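Local atomic coordinates of PHB depolymerase (Penicillium funiculosum, PDB entry 2D81), a protein that hydrolyses the ester bonds of poly(3-hydroxybutyrate), a microbial polyester, using a circularly permuted alpha/beta hydrolase fold. Residues I257-Q262 against V307-Q312. Sequence-based numbering, arbitrary orientation.
Sequences IILYPQ and VGQVKQ
Leu259 and Pro261 receive the extended side chain of Gln309, an instance of how a helix packs on the central sheet of an alpha/beta hydrolase fold while a polar group lies buried at the interface. Strand 256-260 is an inner strand of the main sheet, between strands 221-227 and 205-210, and helix 301-314 lies against one of its faces. The tight part gathers round the amide oxygen of Gln309: OE1 sits 3.5 Å from CD2 of Leu259, and the same oxygen comes within 3.6 Å of CG of Pro261. Leu259 turns both methyls to this oxygen, CD1 being 3.7 Å from Gln309 OE1, while its CD2 also rests on the base of the glutamine, 3.9 Å from Gln309 CB. The two side chains meet at about a right angle. Gln309 carries its CG opposite its own carbonyl carbon (chi1 -69°) and runs straight on from there, which takes the amide from the helix to the strand end. Packing is looser along the helix at Val310, whose CG2 stays 4.3 Å from CD2 of Leu259 and whose side chain also touches Val225 of the adjacent strand. Farther round the helix, Lys311 faces solvent and leaves the strand untouched. Cutting Leu259 back to an alanine removes both methyls and is likely to open a gap beside Gln309 and Val310, leaving the amide oxygen less closely packed. No hydrogen bond joins the two segments. The amide is anchored instead through NE2, which bonds to the carbonyl oxygen of Tyr197, whereas OE1 is buried without a polar partner in the model. The chemistry thus implies that van der Waals contact, largely of a polar oxygen against aliphatic carbons, joins helix to strand here, at the price of an unsatisfied amide oxygen.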
# COMPACT_ATOMS: atom_id res chain seq x y z
N ILE A 257 -10.78 7.79 7.10
CA ILE A 257 -10.76 6.39 7.51
C ILE A 257 -9.51 5.72 6.91
O ILE A 257 -9.16 5.98 5.76
CB ILE A 257 -12.03 5.66 7.01
CG1 ILE A 257 -13.26 6.25 7.70
CG2 ILE A 257 -11.92 4.16 7.29
CD1 ILE A 257 -14.58 5.66 7.20
N ILE A 258 -8.84 4.90 7.71
CA ILE A 258 -7.72 4.11 7.19
C ILE A 258 -8.14 2.64 7.15
O ILE A 258 -8.46 2.05 8.18
CB ILE A 258 -6.46 4.22 8.09
CG1 ILE A 258 -6.12 5.68 8.37
CG2 ILE A 258 -5.29 3.52 7.40
CD1 ILE A 258 -5.72 6.49 7.14
N LEU A 259 -8.15 2.06 5.95
CA LEU A 259 -8.47 0.64 5.80
C LEU A 259 -7.19 -0.18 5.80
O LEU A 259 -6.24 0.13 5.07
CB LEU A 259 -9.23 0.41 4.49
CG LEU A 259 -9.47 -1.04 4.05
CD1 LEU A 259 -10.38 -1.75 5.06
CD2 LEU A 259 -10.11 -1.06 2.67
N TYR A 260 -7.16 -1.22 6.63
CA TYR A 260 -5.99 -2.09 6.74
C TYR A 260 -6.30 -3.54 6.35
O TYR A 260 -6.61 -4.36 7.21
CB TYR A 260 -5.44 -2.11 8.17
CG TYR A 260 -4.93 -0.79 8.71
CD1 TYR A 260 -5.76 0.05 9.45
CD2 TYR A 260 -3.61 -0.41 8.51
CE1 TYR A 260 -5.28 1.25 9.98
CE2 TYR A 260 -3.11 0.79 9.04
CZ TYR A 260 -3.95 1.61 9.77
OH TYR A 260 -3.47 2.79 10.29
N PRO A 261 -6.24 -3.87 5.05
CA PRO A 261 -6.52 -5.25 4.63
C PRO A 261 -5.41 -6.14 5.18
O PRO A 261 -4.30 -5.67 5.43
CB PRO A 261 -6.49 -5.17 3.11
CG PRO A 261 -6.82 -3.71 2.82
CD PRO A 261 -6.03 -3.00 3.88
N GLN A 262 -5.68 -7.43 5.37
CA GLN A 262 -4.69 -8.32 5.96
C GLN A 262 -4.38 -9.53 5.09
O GLN A 262 -5.28 -10.24 4.67
CB GLN A 262 -5.15 -8.82 7.34
CG GLN A 262 -5.43 -7.72 8.37
CD GLN A 262 -4.21 -6.89 8.68
OE1 GLN A 262 -3.12 -7.41 8.90
NE2 GLN A 262 -4.38 -5.57 8.74
N VAL A 307 -10.34 -3.72 -3.64
CA VAL A 307 -11.23 -2.80 -4.31
C VAL A 307 -12.68 -3.02 -3.88
O VAL A 307 -13.46 -2.07 -3.77
CB VAL A 307 -11.13 -2.95 -5.85
CG1 VAL A 307 -12.21 -2.10 -6.53
CG2 VAL A 307 -9.75 -2.50 -6.31
N GLY A 308 -13.04 -4.28 -3.64
CA GLY A 308 -14.39 -4.58 -3.19
C GLY A 308 -14.66 -4.00 -1.81
O GLY A 308 -15.75 -3.51 -1.54
N GLN A 309 -13.65 -4.07 -0.95
CA GLN A 309 -13.72 -3.44 0.36
C GLN A 309 -13.91 -1.94 0.21
O GLN A 309 -14.76 -1.34 0.88
CB GLN A 309 -12.44 -3.73 1.14
CG GLN A 309 -12.28 -5.19 1.56
CD GLN A 309 -10.95 -5.47 2.22
OE1 GLN A 309 -10.31 -4.57 2.74
NE2 GLN A 309 -10.53 -6.74 2.20
N VAL A 310 -13.13 -1.33 -0.67
CA VAL A 310 -13.22 0.11 -0.89
C VAL A 310 -14.61 0.49 -1.39
O VAL A 310 -15.21 1.46 -0.91
CB VAL A 310 -12.17 0.57 -1.91
CG1 VAL A 310 -12.44 2.01 -2.34
CG2 VAL A 310 -10.78 0.46 -1.30
N LYS A 311 -15.12 -0.26 -2.36
CA LYS A 311 -16.41 0.04 -2.96
C LYS A 311 -17.51 0.03 -1.90
O LYS A 311 -18.43 0.84 -1.93
CB LYS A 311 -16.75 -0.98 -4.05
CG LYS A 311 -15.76 -1.05 -5.20
CD LYS A 311 -16.03 0.01 -6.26
CE LYS A 311 -15.15 -0.21 -7.48
NZ LYS A 311 -15.46 0.71 -8.60
N GLN A 312 -17.41 -0.91 -0.96
CA GLN A 312 -18.39 -1.02 0.11
C GLN A 312 -18.33 0.20 1.02
O GLN A 312 -19.36 0.79 1.35
CB GLN A 312 -18.13 -2.29 0.93
CG GLN A 312 -18.96 -2.43 2.21
CD GLN A 312 -20.46 -2.36 1.96
OE1 GLN A 312 -20.93 -2.52 0.84
NE2 GLN A 312 -21.21 -2.13 3.03